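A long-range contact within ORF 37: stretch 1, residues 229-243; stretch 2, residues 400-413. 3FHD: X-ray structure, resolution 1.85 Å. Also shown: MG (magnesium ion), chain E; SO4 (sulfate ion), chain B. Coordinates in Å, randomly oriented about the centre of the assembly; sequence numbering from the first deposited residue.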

ATOM      1  N   PHE A 229       2.875   0.339  -8.363  1.00 16.72           N
ATOM      2  CA  PHE A 229       3.707  -0.210  -7.329  1.00 15.59           C
ATOM      3  C   PHE A 229       5.065   0.534  -7.287  1.00 14.80           C
ATOM      4  O   PHE A 229       5.769   0.591  -8.283  1.00 14.60           O
ATOM      5  CB  PHE A 229       3.977  -1.691  -7.607  1.00 15.18           C
ATOM      6  CG  PHE A 229       4.571  -2.399  -6.418  1.00 16.37           C
ATOM      7  CD1 PHE A 229       3.889  -2.431  -5.193  1.00 16.97           C
ATOM      8  CD2 PHE A 229       5.804  -3.006  -6.514  1.00 16.23           C
ATOM      9  CE1 PHE A 229       4.454  -3.110  -4.061  1.00 16.24           C
ATOM     10  CE2 PHE A 229       6.368  -3.660  -5.434  1.00 18.51           C
ATOM     11  CZ  PHE A 229       5.700  -3.703  -4.209  1.00 17.32           C
ATOM     12  N   MET A 230       5.377   1.113  -6.135  1.00 14.60           N
ATOM     13  CA  MET A 230       6.578   1.908  -5.950  1.00 15.42           C
ATOM     14  C   MET A 230       7.617   1.096  -5.200  1.00 14.91           C
ATOM     15  O   MET A 230       7.533   0.994  -3.973  1.00 14.05           O
ATOM     16  CB  MET A 230       6.241   3.147  -5.131  1.00 16.47           C
ATOM     17  CG  MET A 230       5.402   4.114  -5.961  1.00 18.16           C
ATOM     18  SD  MET A 230       4.616   5.506  -5.143  1.00 24.64           S
ATOM     19  CE  MET A 230       4.287   4.894  -3.534  1.00 27.51           C
ATOM     20  N   GLN A 231       8.602   0.560  -5.928  1.00 13.86           N
ATOM     21  CA  GLN A 231       9.719  -0.158  -5.323  1.00 15.03           C
ATOM     22  C   GLN A 231      10.653   0.899  -4.653  1.00 15.93           C
ATOM     23  O   GLN A 231      10.723   2.060  -5.124  1.00 15.55           O
ATOM     24  CB  GLN A 231      10.486  -0.911  -6.415  1.00 15.15           C
ATOM     25  CG  GLN A 231       9.623  -1.899  -7.220  1.00 17.34           C
ATOM     26  CD  GLN A 231      10.320  -2.385  -8.494  1.00 17.55           C
ATOM     27  OE1 GLN A 231      10.940  -3.457  -8.506  1.00 18.14           O
ATOM     28  NE2 GLN A 231      10.216  -1.595  -9.573  1.00 20.06           N
ATOM     29  N   SER A 232      11.350   0.531  -3.584  1.00 15.21           N
ATOM     30  CA  SER A 232      12.437   1.356  -3.048  1.00 16.28           C
ATOM     31  C   SER A 232      13.650   1.409  -3.993  1.00 16.75           C
ATOM     32  O   SER A 232      14.299   0.392  -4.229  1.00 16.82           O
ATOM     33  CB  SER A 232      12.909   0.865  -1.657  1.00 17.02           C
ATOM     34  OG  SER A 232      14.189   1.454  -1.344  1.00 18.05           O
ATOM     35  N   PRO A 233      14.001   2.610  -4.519  1.00 17.40           N
ATOM     36  CA  PRO A 233      15.195   2.664  -5.386  1.00 18.23           C
ATOM     37  C   PRO A 233      16.505   2.510  -4.619  1.00 19.10           C
ATOM     38  O   PRO A 233      17.540   2.229  -5.225  1.00 20.42           O
ATOM     39  CB  PRO A 233      15.097   4.051  -6.042  1.00 18.55           C
ATOM     40  CG  PRO A 233      14.274   4.878  -5.038  1.00 20.16           C
ATOM     41  CD  PRO A 233      13.309   3.905  -4.424  1.00 18.38           C
ATOM     42  N   GLN A 234      16.480   2.702  -3.304  1.00 18.46           N
ATOM     43  CA  GLN A 234      17.715   2.673  -2.537  1.00 19.97           C
ATOM     44  C   GLN A 234      18.097   1.261  -2.098  1.00 18.45           C
ATOM     45  O   GLN A 234      19.271   0.968  -1.990  1.00 18.09           O
ATOM     46  CB  GLN A 234      17.636   3.607  -1.336  1.00 20.44           C
ATOM     47  CG  GLN A 234      17.552   5.107  -1.704  1.00 26.21           C
ATOM     48  CD  GLN A 234      18.802   5.594  -2.431  1.00 32.33           C
ATOM     49  OE1 GLN A 234      19.171   5.083  -3.499  1.00 36.10           O
ATOM     50  NE2 GLN A 234      19.460   6.582  -1.857  1.00 36.21           N
ATOM     51  N   ASN A 235      17.105   0.380  -1.927  1.00 16.97           N
ATOM     52  CA  ASN A 235      17.404  -1.018  -1.507  1.00 17.13           C
ATOM     53  C   ASN A 235      16.830  -2.143  -2.376  1.00 16.29           C
ATOM     54  O   ASN A 235      17.382  -3.253  -2.413  1.00 15.80           O
ATOM     55  CB  ASN A 235      17.041  -1.221  -0.025  1.00 17.73           C
ATOM     56  CG  ASN A 235      15.603  -0.851   0.284  1.00 18.16           C
ATOM     57  OD1 ASN A 235      14.669  -1.463  -0.231  1.00 17.59           O
ATOM     58  ND2 ASN A 235      15.423   0.163   1.133  1.00 22.34           N
ATOM     59  N   GLY A 236      15.729  -1.873  -3.066  1.00 14.41           N
ATOM     60  CA  GLY A 236      15.060  -2.894  -3.868  1.00 14.93           C
ATOM     61  C   GLY A 236      14.418  -4.060  -3.098  1.00 14.76           C
ATOM     62  O   GLY A 236      14.031  -5.041  -3.714  1.00 15.28           O
ATOM     63  N   ILE A 237      14.270  -3.943  -1.771  1.00 15.16           N
ATOM     64  CA  ILE A 237      13.636  -5.013  -0.954  1.00 15.82           C
ATOM     65  C   ILE A 237      12.265  -4.626  -0.403  1.00 14.95           C
ATOM     66  O   ILE A 237      11.461  -5.492  -0.042  1.00 14.38           O
ATOM     67  CB  ILE A 237      14.572  -5.538   0.171  1.00 15.48           C
ATOM     68  CG1 ILE A 237      14.665  -4.547   1.344  1.00 15.34           C
ATOM     69  CG2 ILE A 237      15.949  -5.809  -0.363  1.00 17.16           C
ATOM     70  CD1 ILE A 237      15.320  -5.163   2.595  1.00 16.96           C
ATOM     71  N   PHE A 238      11.996  -3.320  -0.367  1.00 14.49           N
ATOM     72  CA  PHE A 238      10.700  -2.805   0.082  1.00 15.80           C
ATOM     73  C   PHE A 238       9.936  -2.138  -1.083  1.00 16.28           C
ATOM     74  O   PHE A 238      10.527  -1.670  -2.055  1.00 16.40           O
ATOM     75  CB  PHE A 238      10.821  -1.759   1.184  1.00 16.07           C
ATOM     76  CG  PHE A 238      11.475  -2.231   2.445  1.00 16.34           C
ATOM     77  CD1 PHE A 238      10.832  -3.164   3.262  1.00 17.76           C
ATOM     78  CD2 PHE A 238      12.728  -1.680   2.864  1.00 14.18           C
ATOM     79  CE1 PHE A 238      11.426  -3.588   4.478  1.00 16.76           C
ATOM     80  CE2 PHE A 238      13.325  -2.100   4.089  1.00 14.86           C
ATOM     81  CZ  PHE A 238      12.676  -3.065   4.869  1.00 15.59           C
ATOM     82  N   GLY A 239       8.608  -2.089  -0.952  1.00 15.56           N
ATOM     83  CA  GLY A 239       7.778  -1.373  -1.909  1.00 15.24           C
ATOM     84  C   GLY A 239       6.349  -1.264  -1.410  1.00 15.15           C
ATOM     85  O   GLY A 239       5.908  -2.059  -0.563  1.00 15.59           O
ATOM     86  N   VAL A 240       5.616  -0.295  -1.941  1.00 14.68           N
ATOM     87  CA  VAL A 240       4.228  -0.073  -1.586  1.00 15.66           C
ATOM     88  C   VAL A 240       3.386   0.324  -2.816  1.00 16.14           C
ATOM     89  O   VAL A 240       3.920   0.799  -3.853  1.00 15.06           O
ATOM     90  CB  VAL A 240       4.051   1.030  -0.497  1.00 15.95           C
ATOM     91  CG1 VAL A 240       4.920   0.763   0.750  1.00 15.58           C
ATOM     92  CG2 VAL A 240       4.399   2.391  -1.037  1.00 16.72           C
ATOM     93  N   SER A 241       2.074   0.127  -2.718  1.00 16.24           N
ATOM     94  CA  SER A 241       1.195   0.915  -3.585  1.00 19.42           C
ATOM     95  C   SER A 241       0.348   1.776  -2.631  1.00 20.87           C
ATOM     96  O   SER A 241       0.128   1.397  -1.466  1.00 23.50           O
ATOM     97  CB  SER A 241       0.318   0.047  -4.505  1.00 20.02           C
ATOM     98  OG  SER A 241      -0.472  -0.824  -3.728  1.00 25.16           O
ATOM     99  N   LEU A 242      -0.082   2.942  -3.084  1.00 20.25           N
ATOM    100  CA  LEU A 242      -0.898   3.781  -2.255  1.00 19.73           C
ATOM    101  C   LEU A 242      -2.347   3.737  -2.720  1.00 18.91           C
ATOM    102  O   LEU A 242      -2.603   3.532  -3.899  1.00 19.09           O
ATOM    103  CB  LEU A 242      -0.399   5.212  -2.308  1.00 18.15           C
ATOM    104  CG  LEU A 242       1.086   5.506  -1.943  1.00 20.13           C
ATOM    105  CD1 LEU A 242       1.397   6.974  -2.143  1.00 17.90           C
ATOM    106  CD2 LEU A 242       1.425   5.086  -0.502  1.00 19.36           C
ATOM    107  N   ASP A 243      -3.279   3.965  -1.806  1.00 19.05           N
ATOM    108  CA  ASP A 243      -4.694   3.996  -2.214  1.00 18.03           C
ATOM    109  C   ASP A 243      -5.054   5.367  -2.796  1.00 18.20           C
ATOM    110  O   ASP A 243      -5.677   5.437  -3.852  1.00 19.23           O
ATOM    111  CB  ASP A 243      -5.617   3.674  -1.030  1.00 18.06           C
ATOM    112  CG  ASP A 243      -5.414   2.272  -0.485  1.00 21.97           C
ATOM    113  OD1 ASP A 243      -4.766   1.448  -1.152  1.00 24.12           O
ATOM    114  OD2 ASP A 243      -5.910   1.986   0.609  1.00 21.10           O
ATOM    115  N   LEU A 400       3.224   2.986   8.057  1.00 16.74           N
ATOM    116  CA  LEU A 400       4.620   3.266   8.419  1.00 16.65           C
ATOM    117  C   LEU A 400       5.494   3.011   7.191  1.00 16.42           C
ATOM    118  O   LEU A 400       6.311   3.873   6.829  1.00 16.98           O
ATOM    119  CB  LEU A 400       5.081   2.382   9.603  1.00 16.40           C
ATOM    120  CG  LEU A 400       6.429   2.786  10.225  1.00 18.36           C
ATOM    121  CD1 LEU A 400       6.497   2.423  11.720  1.00 20.94           C
ATOM    122  CD2 LEU A 400       7.605   2.239   9.463  1.00 17.71           C
ATOM    123  N   LEU A 401       5.367   1.830   6.587  1.00 15.53           N
ATOM    124  CA  LEU A 401       6.156   1.581   5.358  1.00 16.18           C
ATOM    125  C   LEU A 401       5.822   2.514   4.173  1.00 16.48           C
ATOM    126  O   LEU A 401       6.725   2.928   3.446  1.00 15.79           O
ATOM    127  CB  LEU A 401       6.103   0.113   4.913  1.00 15.35           C
ATOM    128  CG  LEU A 401       7.079  -0.271   3.780  1.00 15.78           C
ATOM    129  CD1 LEU A 401       8.587  -0.102   4.226  1.00 16.65           C
ATOM    130  CD2 LEU A 401       6.822  -1.729   3.274  1.00 14.11           C
ATOM    131  N   GLN A 402       4.535   2.822   3.959  1.00 14.63           N
ATOM    132  CA  GLN A 402       4.155   3.765   2.927  1.00 14.98           C
ATOM    133  C   GLN A 402       4.788   5.129   3.206  1.00 15.56           C
ATOM    134  O   GLN A 402       5.248   5.785   2.259  1.00 15.80           O
ATOM    135  CB  GLN A 402       2.627   3.925   2.794  1.00 15.28           C
ATOM    136  CG  GLN A 402       1.900   2.649   2.491  1.00 15.85           C
ATOM    137  CD  GLN A 402       0.382   2.802   2.475  1.00 15.95           C
ATOM    138  OE1 GLN A 402      -0.152   3.899   2.591  1.00 19.46           O
ATOM    139  NE2 GLN A 402      -0.296   1.688   2.331  1.00 17.70           N
ATOM    140  N   SER A 403       4.847   5.567   4.461  1.00 16.46           N
ATOM    141  CA  SER A 403       5.529   6.821   4.754  1.00 16.10           C
ATOM    142  C   SER A 403       7.030   6.796   4.374  1.00 15.88           C
ATOM    143  O   SER A 403       7.555   7.768   3.842  1.00 14.64           O
ATOM    144  CB  SER A 403       5.364   7.296   6.244  1.00 18.27           C
ATOM    145  OG  SER A 403       6.127   6.498   7.150  1.00 21.79           O
ATOM    146  N   SER A 404       7.709   5.686   4.653  1.00 16.07           N
ATOM    147  CA  SER A 404       9.139   5.544   4.371  1.00 16.94           C
ATOM    148  C   SER A 404       9.414   5.605   2.856  1.00 16.40           C
ATOM    149  O   SER A 404      10.380   6.281   2.425  1.00 14.77           O
ATOM    150  CB  SER A 404       9.638   4.199   4.927  1.00 18.25           C
ATOM    151  OG  SER A 404       9.577   4.251   6.347  1.00 26.83           O
ATOM    152  N   ILE A 405       8.562   4.938   2.070  1.00 14.75           N
ATOM    153  CA  ILE A 405       8.710   4.936   0.612  1.00 15.57           C
ATOM    154  C   ILE A 405       8.373   6.302   0.017  1.00 15.32           C
ATOM    155  O   ILE A 405       9.131   6.812  -0.812  1.00 15.76           O
ATOM    156  CB  ILE A 405       7.938   3.818  -0.110  1.00 16.84           C
ATOM    157  CG1 ILE A 405       8.479   2.417   0.285  1.00 17.97           C
ATOM    158  CG2 ILE A 405       7.890   4.077  -1.667  1.00 15.07           C
ATOM    159  CD1 ILE A 405       9.950   2.224  -0.012  1.00 18.38           C
ATOM    160  N   VAL A 406       7.261   6.900   0.440  1.00 15.01           N
ATOM    161  CA  VAL A 406       6.926   8.282   0.004  1.00 15.19           C
ATOM    162  C   VAL A 406       8.061   9.284   0.287  1.00 16.10           C
ATOM    163  O   VAL A 406       8.413  10.135  -0.544  1.00 15.41           O
ATOM    164  CB  VAL A 406       5.595   8.782   0.645  1.00 14.91           C
ATOM    165  CG1 VAL A 406       5.418  10.270   0.379  1.00 15.95           C
ATOM    166  CG2 VAL A 406       4.412   8.061   0.053  1.00 17.05           C
ATOM    167  N   GLU A 407       8.607   9.233   1.506  1.00 15.17           N
ATOM    168  CA  GLU A 407       9.676  10.155   1.897  1.00 16.78           C
ATOM    169  C   GLU A 407      11.016   9.925   1.194  1.00 16.10           C
ATOM    170  O   GLU A 407      11.741  10.885   0.905  1.00 16.08           O
ATOM    171  CB  GLU A 407       9.802  10.196   3.421  1.00 16.55           C
ATOM    172  CG  GLU A 407       8.610  10.954   4.036  1.00 21.30           C
ATOM    173  CD  GLU A 407       8.324  10.596   5.485  1.00 29.03           C
ATOM    174  OE1 GLU A 407       9.246  10.051   6.163  1.00 31.24           O
ATOM    175  OE2 GLU A 407       7.170  10.858   5.938  1.00 26.90           O
ATOM    176  N   GLU A 408      11.304   8.665   0.891  1.00 17.14           N
ATOM    177  CA  GLU A 408      12.442   8.274   0.030  1.00 17.55           C
ATOM    178  C   GLU A 408      12.333   8.903  -1.371  1.00 16.50           C
ATOM    179  O   GLU A 408      13.294   9.511  -1.838  1.00 16.73           O
ATOM    180  CB  GLU A 408      12.527   6.733  -0.043  1.00 16.57           C
ATOM    181  CG  GLU A 408      13.745   6.128  -0.840  1.00 18.59           C
ATOM    182  CD  GLU A 408      13.677   4.579  -0.858  1.00 21.22           C
ATOM    183  OE1 GLU A 408      12.864   4.030  -0.106  1.00 29.08           O
ATOM    184  OE2 GLU A 408      14.420   3.890  -1.609  1.00 27.82           O
ATOM    185  N   TYR A 409      11.170   8.786  -2.017  1.00 15.26           N
ATOM    186  CA  TYR A 409      10.949   9.361  -3.356  1.00 14.92           C
ATOM    187  C   TYR A 409      11.037  10.909  -3.319  1.00 14.60           C
ATOM    188  O   TYR A 409      11.691  11.520  -4.158  1.00 13.83           O
ATOM    189  CB  TYR A 409       9.579   8.933  -3.895  1.00 15.99           C
ATOM    190  CG  TYR A 409       9.514   7.552  -4.549  1.00 14.94           C
ATOM    191  CD1 TYR A 409       9.086   7.419  -5.884  1.00 15.77           C
ATOM    192  CD2 TYR A 409       9.904   6.401  -3.875  1.00 17.03           C
ATOM    193  CE1 TYR A 409       8.997   6.144  -6.502  1.00 17.01           C
ATOM    194  CE2 TYR A 409       9.851   5.111  -4.502  1.00 14.78           C
ATOM    195  CZ  TYR A 409       9.398   4.996  -5.822  1.00 14.89           C
ATOM    196  OH  TYR A 409       9.287   3.749  -6.447  1.00 15.95           O
ATOM    197  N   ILE A 410      10.397  11.538  -2.337  1.00 15.00           N
ATOM    198  CA  ILE A 410      10.538  12.994  -2.134  1.00 16.01           C
ATOM    199  C   ILE A 410      12.018  13.409  -1.970  1.00 16.62           C
ATOM    200  O   ILE A 410      12.405  14.486  -2.408  1.00 16.79           O
ATOM    201  CB  ILE A 410       9.720  13.465  -0.892  1.00 15.26           C
ATOM    202  CG1 ILE A 410       8.244  13.404  -1.201  1.00 15.39           C
ATOM    203  CG2 ILE A 410      10.126  14.936  -0.460  1.00 16.18           C
ATOM    204  CD1 ILE A 410       7.351  13.524   0.031  1.00 16.10           C
ATOM    205  N   GLY A 411      12.817  12.558  -1.310  1.00 17.54           N
ATOM    206  CA  GLY A 411      14.243  12.814  -1.038  1.00 17.81           C
ATOM    207  C   GLY A 411      15.074  12.764  -2.309  1.00 17.37           C
ATOM    208  O   GLY A 411      16.046  13.523  -2.464  1.00 18.19           O
ATOM    209  N   LEU A 412      14.687  11.888  -3.229  1.00 17.30           N
ATOM    210  CA  LEU A 412      15.357  11.727  -4.520  1.00 17.55           C
ATOM    211  C   LEU A 412      14.860  12.680  -5.609  1.00 18.11           C
ATOM    212  O   LEU A 412      15.573  12.891  -6.585  1.00 17.95           O
ATOM    213  CB  LEU A 412      15.259  10.275  -5.021  1.00 17.69           C
ATOM    214  CG  LEU A 412      16.121   9.266  -4.270  1.00 18.29           C
ATOM    215  CD1 LEU A 412      15.644   7.838  -4.442  1.00 20.83           C
ATOM    216  CD2 LEU A 412      17.616   9.445  -4.709  1.00 21.55           C
ATOM    217  N   ASP A 413      13.672  13.254  -5.438  1.00 18.72           N
ATOM    218  CA  ASP A 413      13.121  14.246  -6.379  1.00 21.06           C
ATOM    219  C   ASP A 413      14.100  15.414  -6.547  1.00 20.60           C
ATOM    220  O   ASP A 413      14.684  15.861  -5.576  1.00 20.53           O
ATOM    221  CB  ASP A 413      11.790  14.826  -5.852  1.00 22.91           C
ATOM    222  CG  ASP A 413      10.552  13.984  -6.230  1.00 27.63           C
ATOM    223  OD1 ASP A 413      10.668  13.098  -7.100  1.00 34.66           O
ATOM    224  OD2 ASP A 413       9.440  14.223  -5.659  1.00 32.59           O
TER
HETATM  225 MG    MG E 490      -6.572  -0.200   1.327  1.00 21.55          MG
HETATM  226  S   SO4 B 487       0.731  -2.828  -0.688  1.00 24.06           S
HETATM  227  O1  SO4 B 487       1.156  -4.135  -0.211  1.00 20.40           O
HETATM  228  O2  SO4 B 487      -0.510  -2.453  -0.001  1.00 23.18           O
HETATM  229  O3  SO4 B 487       1.797  -1.909  -0.349  1.00 19.67           O
HETATM  230  O4  SO4 B 487       0.627  -2.844  -2.125  1.00 26.72           O
HETATM  231  O   HOH W   1      12.664   1.836   2.107  1.00 37.57           O
HETATM  232  O   HOH W   2      -2.251   4.379   0.897  1.00 24.70           O

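Stretch 2 is a helix that runs from Leu400 to Leu412 and begins earlier in the chain. Stretch 1 folds back on itself as two short strands joined by a turn. Met230 and Val240 pair through two backbone hydrogen bonds, Met230 N to Val240 O at 2.7 Å and Val240 N to Met230 O at 3.1 Å. The helix crosses the strand 238-240 almost at a right angle, 97° between their directions, with the axes 8.0 Å apart at closest approach. Together the two stretches bury 774 Å² of surface, and no touching residues are closer than 160 positions in sequence.

Leu400 makes no contact with stretch 1. Leu401 is the first residue to reach it. Its CA-to-CB bond points toward stretch 1, and its CD1 lies 3.9 Å from CD1 of Phe238. Its CG also meets CG1 of Val240 at 3.9 Å. These are contacts between apolar groups, held by close packing and the exclusion of water.

Gln402 lies beside Val240, with CA of Gln402 3.8 Å from CG1 of Val240. Water 2 lies between the stretches, 2.7 Å from Gln402 OE1, and accepts from Asp243 N at 2.9 Å. Asp243 turns its carboxylate to another task: its OD2 binds the magnesium ion at 2.4 Å.

Ser403 and Ser404 do not touch stretch 1. Ile405 sits at the middle of the apolar contact. Its CB is 3.9 Å from Val240 CG2, its CG2 is 3.9 Å from Met230 CB, and its CD1 is 3.6 Å from Ser232 CB. One branched side chain thus meets residues from both arms of stretch 1. Val406 adds a smaller contact, its CG2 lying 3.9 Å from Leu242 CD1.

Glu408 supplies the main polar anchor. Its side chain is extended, with chi1 and chi2 both t, and this carries the carboxylate to the turn. OE2 accepts a very short hydrogen bond from Ser232 OG at 2.5 Å and another from Gln234 N at 2.9 Å. One carboxylate oxygen therefore binds both a side chain and a backbone amide of the turn. Ser232 OG in turn accepts from Asn235 N at 3.2 Å, which ties the turn together. The other oxygen, OE1, accepts from water 1 at 3.1 Å; that water also takes a weak hydrogen bond from Asn235 ND2 at 3.4 Å.

Tyr409 combines polar and apolar contacts. Its OH donates to the backbone oxygen Gln231 O at 2.6 Å. Its ring packs against its neighbors, with CZ 3.7 Å from Met230 CB and CE2 3.7 Å from Pro233 CD. The sulfur Met230 SD lies 4.9 Å from the ring centroid.

Leu412 ends the contact. Its CD1 packs closely on CG of Pro233, at 3.3 Å. Asp413, the first residue to leave helical geometry, lies beyond reach of stretch 1.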